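Topoisomerase I-like protein (Leishmania donovani, PDB 2B9S) is the large subunit of a heterodimeric type IB DNA topoisomerase, which probably relaxes supercoiled DNA by nicking and resealing one strand. Local coordinates at residues Thr61-Met66 / Val76-Phe81; Glu37-Pro42 / Glu55-Ala60; Gln368-Leu373 / Leu380-Phe385; Ala261-Asp266 / Phe283-Ala288. All blocks are in the same frame, centred on the assembly; numbering follows the deposited sequence.

Contact 1: Thr61-Met66 / Val76-Phe81; sequences TMFAVM and VFRRNF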
# COMPACT_ATOMS: atom_id res chain seq x y z
N THR D 61 -25.73 0.76 -11.97
CA THR D 61 -25.14 2.04 -12.36
C THR D 61 -23.63 1.98 -12.20
O THR D 61 -22.91 2.59 -12.97
CB THR D 61 -25.77 3.24 -11.53
OG1 THR D 61 -27.19 3.26 -11.69
CG2 THR D 61 -25.20 4.62 -11.95
N MET D 62 -23.15 1.28 -11.18
CA MET D 62 -21.72 1.12 -10.92
C MET D 62 -20.97 0.54 -12.14
O MET D 62 -19.93 1.06 -12.55
CB MET D 62 -21.52 0.22 -9.71
CG MET D 62 -21.69 0.88 -8.38
SD MET D 62 -21.70 -0.39 -7.09
CE MET D 62 -22.28 0.65 -5.73
N PHE D 63 -21.53 -0.52 -12.71
CA PHE D 63 -21.06 -1.17 -13.92
C PHE D 63 -21.26 -0.34 -15.20
O PHE D 63 -20.31 -0.11 -15.96
CB PHE D 63 -21.81 -2.51 -14.05
CG PHE D 63 -21.35 -3.39 -15.21
CD1 PHE D 63 -20.11 -4.03 -15.18
CD2 PHE D 63 -22.18 -3.60 -16.31
CE1 PHE D 63 -19.70 -4.85 -16.22
CE2 PHE D 63 -21.77 -4.43 -17.37
CZ PHE D 63 -20.53 -5.05 -17.32
N ALA D 64 -22.51 0.11 -15.42
CA ALA D 64 -22.90 0.92 -16.60
C ALA D 64 -21.96 2.08 -16.88
O ALA D 64 -21.65 2.38 -18.03
CB ALA D 64 -24.36 1.45 -16.43
N VAL D 65 -21.56 2.73 -15.81
CA VAL D 65 -20.73 3.93 -15.76
C VAL D 65 -19.25 3.64 -16.13
O VAL D 65 -18.50 4.54 -16.56
CB VAL D 65 -20.89 4.47 -14.32
CG1 VAL D 65 -19.60 4.88 -13.66
CG2 VAL D 65 -22.01 5.53 -14.23
N MET D 66 -18.87 2.36 -16.01
CA MET D 66 -17.51 1.90 -16.31
C MET D 66 -17.29 1.44 -17.75
O MET D 66 -16.28 0.81 -18.03
CB MET D 66 -17.10 0.78 -15.34
CG MET D 66 -16.84 1.28 -13.93
SD MET D 66 -16.20 -0.02 -12.85
CE MET D 66 -14.55 -0.28 -13.56
N VAL D 76 -13.60 -11.82 -16.02
CA VAL D 76 -13.65 -12.10 -14.60
C VAL D 76 -14.41 -10.98 -13.89
O VAL D 76 -15.22 -11.23 -13.01
CB VAL D 76 -12.24 -12.30 -13.99
CG1 VAL D 76 -12.33 -12.48 -12.48
CG2 VAL D 76 -11.54 -13.52 -14.64
N PHE D 77 -14.12 -9.74 -14.30
CA PHE D 77 -14.77 -8.56 -13.78
C PHE D 77 -16.28 -8.61 -14.01
O PHE D 77 -17.06 -8.40 -13.07
CB PHE D 77 -14.16 -7.29 -14.39
CG PHE D 77 -14.68 -6.02 -13.78
CD1 PHE D 77 -15.82 -5.37 -14.31
CD2 PHE D 77 -14.06 -5.47 -12.67
CE1 PHE D 77 -16.33 -4.20 -13.72
CE2 PHE D 77 -14.57 -4.29 -12.09
CZ PHE D 77 -15.71 -3.67 -12.62
N ARG D 78 -16.66 -8.91 -15.25
CA ARG D 78 -18.06 -8.99 -15.69
C ARG D 78 -18.82 -10.10 -14.98
O ARG D 78 -19.98 -9.92 -14.57
CB ARG D 78 -18.13 -9.23 -17.20
CG ARG D 78 -17.60 -8.10 -18.03
CD ARG D 78 -17.50 -8.50 -19.50
NE ARG D 78 -18.82 -8.68 -20.11
CZ ARG D 78 -19.54 -7.71 -20.68
NH1 ARG D 78 -19.09 -6.46 -20.73
NH2 ARG D 78 -20.72 -8.01 -21.22
N ARG D 79 -18.16 -11.24 -14.83
CA ARG D 79 -18.72 -12.37 -14.13
C ARG D 79 -18.96 -12.05 -12.65
O ARG D 79 -20.02 -12.36 -12.11
CB ARG D 79 -17.85 -13.62 -14.31
CG ARG D 79 -17.87 -14.58 -13.11
CD ARG D 79 -17.56 -16.04 -13.45
NE ARG D 79 -16.55 -16.18 -14.51
CZ ARG D 79 -15.23 -16.12 -14.32
NH1 ARG D 79 -14.72 -15.92 -13.11
NH2 ARG D 79 -14.43 -16.27 -15.37
N ASN D 80 -17.99 -11.44 -12.00
CA ASN D 80 -18.12 -11.16 -10.57
C ASN D 80 -19.17 -10.10 -10.28
O ASN D 80 -19.92 -10.22 -9.32
CB ASN D 80 -16.78 -10.78 -9.98
CG ASN D 80 -15.89 -11.97 -9.76
OD1 ASN D 80 -16.36 -13.05 -9.42
ND2 ASN D 80 -14.58 -11.77 -9.96
N PHE D 81 -19.20 -9.06 -11.11
CA PHE D 81 -20.28 -8.07 -11.07
C PHE D 81 -21.68 -8.71 -11.17
O PHE D 81 -22.55 -8.42 -10.36
CB PHE D 81 -20.12 -6.98 -12.15
CG PHE D 81 -21.44 -6.33 -12.52
CD1 PHE D 81 -22.04 -5.37 -11.67
CD2 PHE D 81 -22.12 -6.72 -13.69
CE1 PHE D 81 -23.29 -4.81 -11.98
CE2 PHE D 81 -23.34 -6.16 -14.01
CZ PHE D 81 -23.93 -5.19 -13.15
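Two consecutive helices of the DNA-binding fragment, 54-64 and 75-89, meet here through an aromatic cluster in which F63 reaches across to F81, F77 and R78. The F63 and F81 rings form an offset stack, their planes 5° apart and their centroids 4.2 Å apart. The slip brings the CB of F63 over the F81 face as well, 3.6 Å from the ring centroid, a CH-pi contact added to the stack. With CG of F63 anti to its backbone N (chi1 -175°), the ring extends from helix 54-64 towards the other helix; the CA atoms of F63 and F81 are 7.5 Å apart. At the rim of the same ring, CD1 of F63 approaches CE1 of F77 at 4.1 Å. Farther out, CZ of F63 lies over one face of the R78 guanidinium, 4.0 Å from NH1; the two planes are 64° apart, and NH1 is hydrogen-bonded to the backbone O of Y72. M66 adds a Met-aromatic contact: SD comes obliquely to CZ of F77 at 3.7 Å, and the bend at chi3 brings CE to the same carbon. Y72 stacks on F63, F104 meets it edge-to-face, and L162 of strand 161-162 touches F63, F77 and F81. The result is two consecutive helices joined by a loop and held by a buried aromatic core, in which parallel stacking, edge contacts and a Met-aromatic pair are combined.

Contact 2: Glu37-Pro42 / Glu55-Ala60; sequences EPHGIP and EEEEVA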
# COMPACT_ATOMS: atom_id res chain seq x y z
N GLU D 37 -28.93 8.17 -4.19
CA GLU D 37 -30.06 8.92 -4.78
C GLU D 37 -30.47 8.32 -6.13
O GLU D 37 -29.77 8.51 -7.14
CB GLU D 37 -29.71 10.41 -4.94
N PRO D 38 -31.58 7.55 -6.15
CA PRO D 38 -31.95 6.88 -7.40
C PRO D 38 -32.35 7.85 -8.49
O PRO D 38 -32.88 8.92 -8.21
CB PRO D 38 -33.14 5.99 -7.00
CG PRO D 38 -33.14 5.97 -5.52
CD PRO D 38 -32.54 7.25 -5.06
N HIS D 39 -32.08 7.48 -9.74
CA HIS D 39 -32.42 8.33 -10.87
C HIS D 39 -33.66 7.80 -11.60
O HIS D 39 -34.24 8.49 -12.42
CB HIS D 39 -31.23 8.43 -11.84
CG HIS D 39 -30.55 7.12 -12.10
ND1 HIS D 39 -31.18 6.06 -12.73
CD2 HIS D 39 -29.30 6.69 -11.83
CE1 HIS D 39 -30.35 5.04 -12.81
NE2 HIS D 39 -29.20 5.39 -12.27
N GLY D 40 -34.05 6.56 -11.29
CA GLY D 40 -35.19 5.91 -11.95
C GLY D 40 -35.07 5.63 -13.44
O GLY D 40 -36.08 5.37 -14.10
N ILE D 41 -33.86 5.71 -13.99
CA ILE D 41 -33.62 5.30 -15.39
C ILE D 41 -33.62 3.77 -15.52
O ILE D 41 -32.87 3.09 -14.83
CB ILE D 41 -32.29 5.91 -15.97
CG1 ILE D 41 -32.22 7.44 -15.77
CG2 ILE D 41 -32.12 5.59 -17.47
CD1 ILE D 41 -33.40 8.23 -16.37
N PRO D 42 -34.44 3.21 -16.39
CA PRO D 42 -34.43 1.76 -16.60
C PRO D 42 -33.23 1.25 -17.39
O PRO D 42 -32.54 2.01 -18.03
CB PRO D 42 -35.71 1.53 -17.38
CG PRO D 42 -35.88 2.74 -18.15
CD PRO D 42 -35.35 3.87 -17.34
N GLU D 55 -31.64 -0.26 -4.79
CA GLU D 55 -30.53 -1.12 -4.45
C GLU D 55 -29.97 -1.84 -5.68
O GLU D 55 -28.75 -1.96 -5.83
CB GLU D 55 -30.97 -2.12 -3.38
CG GLU D 55 -29.85 -3.01 -2.82
CD GLU D 55 -30.37 -4.19 -2.01
OE1 GLU D 55 -31.60 -4.48 -2.04
OE2 GLU D 55 -29.53 -4.85 -1.35
N GLU D 56 -30.85 -2.34 -6.54
CA GLU D 56 -30.49 -2.96 -7.82
C GLU D 56 -29.93 -1.92 -8.76
O GLU D 56 -28.97 -2.18 -9.48
CB GLU D 56 -31.71 -3.62 -8.49
CG GLU D 56 -32.30 -4.78 -7.72
CD GLU D 56 -33.72 -5.13 -8.14
OE1 GLU D 56 -34.32 -4.38 -8.93
OE2 GLU D 56 -34.25 -6.15 -7.69
N GLU D 57 -30.55 -0.74 -8.76
CA GLU D 57 -30.21 0.33 -9.66
C GLU D 57 -28.83 0.90 -9.37
O GLU D 57 -28.10 1.30 -10.29
CB GLU D 57 -31.26 1.44 -9.57
CG GLU D 57 -30.91 2.62 -10.45
CD GLU D 57 -31.69 3.88 -10.12
OE1 GLU D 57 -32.90 3.97 -10.47
OE2 GLU D 57 -31.08 4.80 -9.55
N GLU D 58 -28.51 1.00 -8.08
CA GLU D 58 -27.22 1.53 -7.66
C GLU D 58 -26.09 0.65 -8.18
O GLU D 58 -25.09 1.16 -8.69
CB GLU D 58 -27.17 1.62 -6.13
CG GLU D 58 -25.82 2.07 -5.59
CD GLU D 58 -25.76 2.10 -4.08
OE1 GLU D 58 -26.50 1.32 -3.42
OE2 GLU D 58 -24.92 2.86 -3.56
N VAL D 59 -26.25 -0.67 -8.05
CA VAL D 59 -25.25 -1.64 -8.48
C VAL D 59 -25.14 -1.76 -10.01
O VAL D 59 -24.03 -1.82 -10.55
CB VAL D 59 -25.44 -3.00 -7.75
CG1 VAL D 59 -24.42 -4.06 -8.23
CG2 VAL D 59 -25.30 -2.80 -6.25
N ALA D 60 -26.27 -1.75 -10.70
CA ALA D 60 -26.32 -1.60 -12.17
C ALA D 60 -25.56 -0.37 -12.67
O ALA D 60 -24.85 -0.43 -13.66
CB ALA D 60 -27.79 -1.57 -12.67
O HOH W 1 -33.57 2.19 -12.44
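E57, on helix 54-64, offers its carboxylate to the backbone of the loop P38-H39-G40, one oxygen to each of two successive N-H groups. H39 N donates to OE2 of E57 at 2.9 Å with an N-H...O angle of 158°. G40 N gives a more bent bond to OE1 of E57, 3.0 Å long at 132°. Both donors come from the syn side, somewhat out of the carboxylate plane. Each oxygen has a further partner: OE2 is hydrogen-bonded to OH of Y36, while a water donates to OE1 of E57 at 2.7 Å and to the carbonyl O of I41 at 2.6 Å. The H39 imidazole lies stacked on the carboxylate, planes 4° apart, with CE1 of H39 3.2 Å from CD of E57; its nitrogens bond to other groups. ND1 of H39 accepts I41 N at 3.0 Å, in the ring plane, and NE2 is hydrogen-bonded to T61. Held at both nitrogens, the ring is fixed in its rotation over E57. The loop runs from strand 25-26 towards strand 43-45; it packs against helix 54-64 and also against helix 105-119, whose I107 and W110 touch both H39 and I41.

Contact 3: Gln368-Leu373 / Leu380-Phe385; sequences QLNDHL and LSAKVF. With nucleotides of chain C; nucleotides of chain A.
N370, on helix 366-373, links the turn S381-V384 to the DNA backbone. From its CB, the side chain swings with CG anti to the carbonyl carbon (chi1 -76°), which carries the amide towards the turn. CG lies 3.9 Å from CB of S381, and there the amide divides its work between protein and DNA. OD1 of N370 accepts A382 N at 2.9 Å, with the donor tilted 18° from the carbonyl plane, and also touches CA of S381. ND2 of N370 points at the phosphate of DC17 of chain C and donates to OP2 at 2.9 Å, nearly straight at 163°. The other phosphate oxygen, OP1 of DC17, takes two bonds from the turn: OG of S381 at 2.8 Å and the backbone N of K383, also at 2.8 Å. One asparagine thus positions the turn and shares its phosphate, while the long side chain of K383 leaves towards another DNA chain, where NZ donates to OP1 of DT10 of chain A at 2.9 Å. Behind the polar layer, L373 packs between the two segments: its CD1 lies on the S381-A382 peptide, and its CD2 meets CD2 of L380 and, at the ring edge, CE1 of F385, both at 4.0 Å. L369 packs on A280 and I284 of helix 272-287, and both L369 and A382 touch V291 in a loop; L380, V384 and F385 rest on L252 of helix 236-266, and the second segment runs on into helix 384-400.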
# COMPACT_ATOMS: atom_id res chain seq x y z
N GLN D 368 10.43 -18.46 9.34
CA GLN D 368 11.73 -19.06 9.65
C GLN D 368 12.84 -18.08 9.33
O GLN D 368 13.77 -17.93 10.11
CB GLN D 368 11.93 -20.34 8.86
CG GLN D 368 10.85 -21.38 9.10
CD GLN D 368 11.04 -22.59 8.22
OE1 GLN D 368 11.00 -22.50 7.00
NE2 GLN D 368 11.26 -23.73 8.85
N LEU D 369 12.72 -17.42 8.18
CA LEU D 369 13.69 -16.41 7.77
C LEU D 369 13.75 -15.21 8.74
O LEU D 369 14.85 -14.79 9.13
CB LEU D 369 13.41 -15.96 6.34
CG LEU D 369 14.54 -15.15 5.68
CD1 LEU D 369 14.89 -15.74 4.33
CD2 LEU D 369 14.14 -13.72 5.55
N ASN D 370 12.60 -14.69 9.15
CA ASN D 370 12.59 -13.55 10.05
C ASN D 370 13.00 -13.90 11.48
O ASN D 370 13.54 -13.05 12.18
CB ASN D 370 11.24 -12.82 10.03
CG ASN D 370 11.06 -11.97 8.79
OD1 ASN D 370 12.00 -11.33 8.31
ND2 ASN D 370 9.84 -11.93 8.27
N ASP D 371 12.74 -15.14 11.91
CA ASP D 371 13.22 -15.62 13.20
C ASP D 371 14.74 -15.74 13.23
O ASP D 371 15.39 -15.27 14.17
CB ASP D 371 12.53 -16.92 13.61
CG ASP D 371 11.08 -16.70 14.08
OD1 ASP D 371 10.69 -15.53 14.25
OD2 ASP D 371 10.33 -17.68 14.28
N HIS D 372 15.32 -16.31 12.18
CA HIS D 372 16.77 -16.37 12.07
C HIS D 372 17.43 -14.99 12.14
O HIS D 372 18.44 -14.82 12.82
CB HIS D 372 17.20 -17.11 10.80
CG HIS D 372 18.68 -17.29 10.69
ND1 HIS D 372 19.43 -17.96 11.64
CD2 HIS D 372 19.56 -16.91 9.73
CE1 HIS D 372 20.70 -17.98 11.27
NE2 HIS D 372 20.81 -17.35 10.12
N LEU D 373 16.84 -14.01 11.46
CA LEU D 373 17.33 -12.63 11.43
C LEU D 373 17.36 -11.93 12.80
O LEU D 373 18.24 -11.12 13.06
CB LEU D 373 16.52 -11.78 10.43
CG LEU D 373 16.73 -11.99 8.92
CD1 LEU D 373 15.77 -11.09 8.11
CD2 LEU D 373 18.20 -11.77 8.48
N LEU D 380 15.11 -7.06 13.61
CA LEU D 380 15.50 -7.26 12.22
C LEU D 380 14.57 -8.23 11.46
O LEU D 380 14.24 -9.31 11.94
CB LEU D 380 16.97 -7.69 12.10
CG LEU D 380 17.58 -7.77 10.69
CD1 LEU D 380 17.68 -6.40 10.03
CD2 LEU D 380 18.92 -8.49 10.68
N SER D 381 14.14 -7.80 10.28
CA SER D 381 13.22 -8.58 9.46
C SER D 381 13.57 -8.22 8.03
O SER D 381 14.35 -7.31 7.82
CB SER D 381 11.75 -8.27 9.79
OG SER D 381 11.38 -6.99 9.34
N ALA D 382 13.00 -8.95 7.06
CA ALA D 382 13.39 -8.81 5.66
C ALA D 382 13.11 -7.45 5.02
O ALA D 382 13.83 -7.06 4.08
CB ALA D 382 12.79 -9.94 4.80
N LYS D 383 12.09 -6.74 5.50
CA LYS D 383 11.68 -5.48 4.84
C LYS D 383 12.73 -4.42 5.10
O LYS D 383 12.90 -3.50 4.31
CB LYS D 383 10.28 -5.02 5.26
CG LYS D 383 10.17 -4.39 6.67
CD LYS D 383 8.73 -3.96 7.01
CE LYS D 383 8.38 -2.60 6.40
NZ LYS D 383 9.15 -1.44 7.03
N VAL D 384 13.46 -4.60 6.21
CA VAL D 384 14.51 -3.66 6.65
C VAL D 384 15.67 -3.58 5.65
O VAL D 384 16.26 -2.51 5.47
CB VAL D 384 15.02 -4.00 8.11
CG1 VAL D 384 16.08 -3.00 8.58
CG2 VAL D 384 13.87 -4.02 9.09
N PHE D 385 16.00 -4.71 5.00
CA PHE D 385 17.04 -4.73 3.96
C PHE D 385 16.69 -3.87 2.77
O PHE D 385 17.55 -3.39 2.02
CB PHE D 385 17.28 -6.16 3.47
CG PHE D 385 18.17 -6.97 4.37
CD1 PHE D 385 17.62 -7.69 5.43
CD2 PHE D 385 19.55 -7.01 4.16
CE1 PHE D 385 18.44 -8.46 6.27
CE2 PHE D 385 20.39 -7.76 4.99
CZ PHE D 385 19.84 -8.48 6.05
P DC C 17 8.82 -8.59 6.78
OP1 DC C 17 10.01 -7.73 7.03
OP2 DC C 17 9.02 -9.94 6.26
O5' DC C 17 8.07 -8.68 8.16
C5' DC C 17 7.79 -7.56 8.98
C4' DC C 17 6.89 -8.08 10.07
O4' DC C 17 5.56 -8.29 9.53
C3' DC C 17 7.30 -9.42 10.67
O3' DC C 17 7.23 -9.28 12.07
C2' DC C 17 6.20 -10.38 10.24
C1' DC C 17 5.01 -9.43 10.20
N1 DC C 17 3.82 -9.94 9.45
C2 DC C 17 2.54 -9.59 9.88
O2 DC C 17 2.43 -8.85 10.89
N3 DC C 17 1.45 -10.05 9.20
C4 DC C 17 1.62 -10.85 8.13
N4 DC C 17 0.51 -11.29 7.54
C5 DC C 17 2.90 -11.25 7.66
C6 DC C 17 3.97 -10.77 8.34
P DT A 10 7.37 1.22 5.12
OP1 DT A 10 8.69 0.60 5.06
OP2 DT A 10 7.15 2.69 5.23
O5' DT A 10 6.59 0.79 3.79
C5' DT A 10 6.84 -0.45 3.12
C4' DT A 10 6.01 -0.53 1.85
O4' DT A 10 4.60 -0.38 2.13
C3' DT A 10 6.29 0.56 0.82
O3' DT A 10 6.42 -0.07 -0.42
C2' DT A 10 5.06 1.46 0.78
C1' DT A 10 4.01 0.41 1.09
N1 DT A 10 2.71 0.90 1.60
C2 DT A 10 1.55 0.41 1.01
O2 DT A 10 1.55 -0.37 0.08
N3 DT A 10 0.39 0.88 1.56
C4 DT A 10 0.26 1.78 2.61
O4 DT A 10 -0.85 2.13 3.02
C5 DT A 10 1.50 2.27 3.17
C7 DT A 10 1.51 3.35 4.23
C6 DT A 10 2.66 1.80 2.66

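Contact 4: Ala261-Asp266 / Phe283-Ala288; sequences ASYMED and FIDRLA
Y263 of helix 236-266 reaches across to D285 of helix 272-287, the two backbones being 10.5 Å apart at their nearest CA atoms. The tight part is a single hydrogen bond: the Y263 hydroxyl donates to OD2 of D285 at 2.8 Å. OD2 is met on its anti side, 25° out of the carboxylate plane, and lies in the plane of the phenol ring, at its edge; ring and carboxylate are turned 71° from one another. The Y263 torsion, chi1 70°, places CG between the backbone N and the carbonyl carbon, and the ring passes M281 and Y282 on its way. OD2 has a stronger partner in R260, whose NE forms a salt bridge with it.

The looser side lies at exposed R286. Its CD only skirts OH of Y263 at 3.7 Å. A water bridges OH of Y263 and NH1 of R286, donating to the hydroxyl at 3.2 Å and weakly accepting from NH1 at 3.1 Å. NH1 also lies near the like-charged R260. The Y263 hydroxyl and the R260 guanidinium together thus serve the buried D285 carboxylate, which probably favours its ionised form, while R286 is linked only weakly, by way of the water.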
# COMPACT_ATOMS: atom_id res chain seq x y z
N ALA D 261 28.72 -13.03 6.07
CA ALA D 261 29.71 -14.04 6.39
C ALA D 261 28.96 -15.24 6.95
O ALA D 261 29.36 -16.38 6.72
CB ALA D 261 30.71 -13.50 7.41
N SER D 262 27.89 -14.97 7.68
CA SER D 262 27.02 -16.03 8.23
C SER D 262 26.28 -16.83 7.15
O SER D 262 26.33 -18.06 7.15
CB SER D 262 26.05 -15.44 9.25
OG SER D 262 25.34 -16.45 9.95
N TYR D 263 25.61 -16.15 6.21
CA TYR D 263 24.92 -16.89 5.14
C TYR D 263 25.85 -17.53 4.11
O TYR D 263 25.51 -18.55 3.50
CB TYR D 263 23.74 -16.13 4.51
CG TYR D 263 24.02 -14.92 3.61
CD1 TYR D 263 24.68 -15.04 2.39
CD2 TYR D 263 23.53 -13.65 3.97
CE1 TYR D 263 24.90 -13.93 1.58
CE2 TYR D 263 23.72 -12.54 3.16
CZ TYR D 263 24.40 -12.68 1.97
OH TYR D 263 24.59 -11.57 1.18
N MET D 264 27.04 -16.96 3.94
CA MET D 264 28.04 -17.57 3.06
C MET D 264 28.63 -18.89 3.59
O MET D 264 29.04 -19.75 2.81
CB MET D 264 29.14 -16.58 2.69
CG MET D 264 28.82 -15.78 1.44
SD MET D 264 30.02 -14.47 1.23
CE MET D 264 28.99 -13.00 1.42
N GLU D 265 28.65 -19.04 4.91
CA GLU D 265 28.96 -20.31 5.55
C GLU D 265 27.80 -21.30 5.40
O GLU D 265 28.03 -22.52 5.30
CB GLU D 265 29.33 -20.09 7.02
N ASP D 266 26.56 -20.79 5.40
CA ASP D 266 25.36 -21.61 5.22
C ASP D 266 25.18 -22.13 3.79
O ASP D 266 24.46 -23.11 3.58
CB ASP D 266 24.10 -20.83 5.60
CG ASP D 266 24.04 -20.46 7.06
OD1 ASP D 266 24.69 -21.13 7.89
OD2 ASP D 266 23.30 -19.50 7.37
N PHE D 283 19.43 -13.16 -1.78
CA PHE D 283 18.55 -12.43 -2.69
C PHE D 283 17.97 -11.16 -2.07
O PHE D 283 17.95 -10.13 -2.72
CB PHE D 283 17.39 -13.29 -3.20
CG PHE D 283 17.78 -14.33 -4.22
CD1 PHE D 283 19.03 -14.28 -4.85
CD2 PHE D 283 16.90 -15.33 -4.57
CE1 PHE D 283 19.40 -15.24 -5.78
CE2 PHE D 283 17.24 -16.29 -5.51
CZ PHE D 283 18.51 -16.24 -6.12
N ILE D 284 17.47 -11.26 -0.84
CA ILE D 284 16.86 -10.14 -0.12
C ILE D 284 17.90 -9.03 0.15
O ILE D 284 17.61 -7.84 -0.02
CB ILE D 284 16.19 -10.62 1.19
CG1 ILE D 284 14.97 -11.50 0.88
CG2 ILE D 284 15.82 -9.45 2.09
CD1 ILE D 284 14.38 -12.23 2.08
N ASP D 285 19.10 -9.45 0.55
CA ASP D 285 20.23 -8.55 0.73
C ASP D 285 20.68 -7.88 -0.58
O ASP D 285 20.65 -6.65 -0.68
CB ASP D 285 21.40 -9.29 1.38
CG ASP D 285 22.68 -8.44 1.48
OD1 ASP D 285 22.63 -7.21 1.27
OD2 ASP D 285 23.73 -9.02 1.78
N ARG D 286 21.07 -8.69 -1.57
CA ARG D 286 21.76 -8.13 -2.75
C ARG D 286 20.82 -7.52 -3.77
O ARG D 286 21.19 -6.56 -4.45
CB ARG D 286 22.69 -9.17 -3.43
CG ARG D 286 23.76 -9.83 -2.55
CD ARG D 286 24.34 -8.92 -1.45
NE ARG D 286 25.14 -7.79 -1.94
CZ ARG D 286 26.39 -7.53 -1.57
NH1 ARG D 286 27.05 -8.31 -0.71
NH2 ARG D 286 27.01 -6.46 -2.07
N LEU D 287 19.61 -8.08 -3.87
CA LEU D 287 18.62 -7.67 -4.87
C LEU D 287 17.41 -6.91 -4.30
O LEU D 287 16.54 -6.49 -5.06
CB LEU D 287 18.10 -8.89 -5.65
CG LEU D 287 19.05 -9.73 -6.50
CD1 LEU D 287 18.25 -10.79 -7.18
CD2 LEU D 287 19.78 -8.85 -7.51
N ALA D 288 17.37 -6.77 -2.97
CA ALA D 288 16.25 -6.15 -2.23
C ALA D 288 14.85 -6.68 -2.59
O ALA D 288 13.91 -5.90 -2.74
CB ALA D 288 16.31 -4.58 -2.31
O HOH W 2 26.99 -11.39 -0.86

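How the contacts relate
The four contacts fall into two pairs on opposite sides of the chain's centre. Contacts 1 and 2, both in the DNA-binding fragment, share helix 54-64; their centres lie 14 Å apart, and they join where OG1 of T61 meets NE2 of H39 at 3.0 Å, a probable hydrogen bond. Contacts 3 and 4, in the catalytic core, have centres 12 Å apart and pack directly, CD2 of L369 lying 3.8 Å from CD1 of I284. Between the pairs, contacts 1 and 4 come nearest, about 29 Å apart at their nearest atoms. Contact 3 is near the active site: the side chain of A382 is about 10 Å from the vanadate held by R290, K328, R386 and H429.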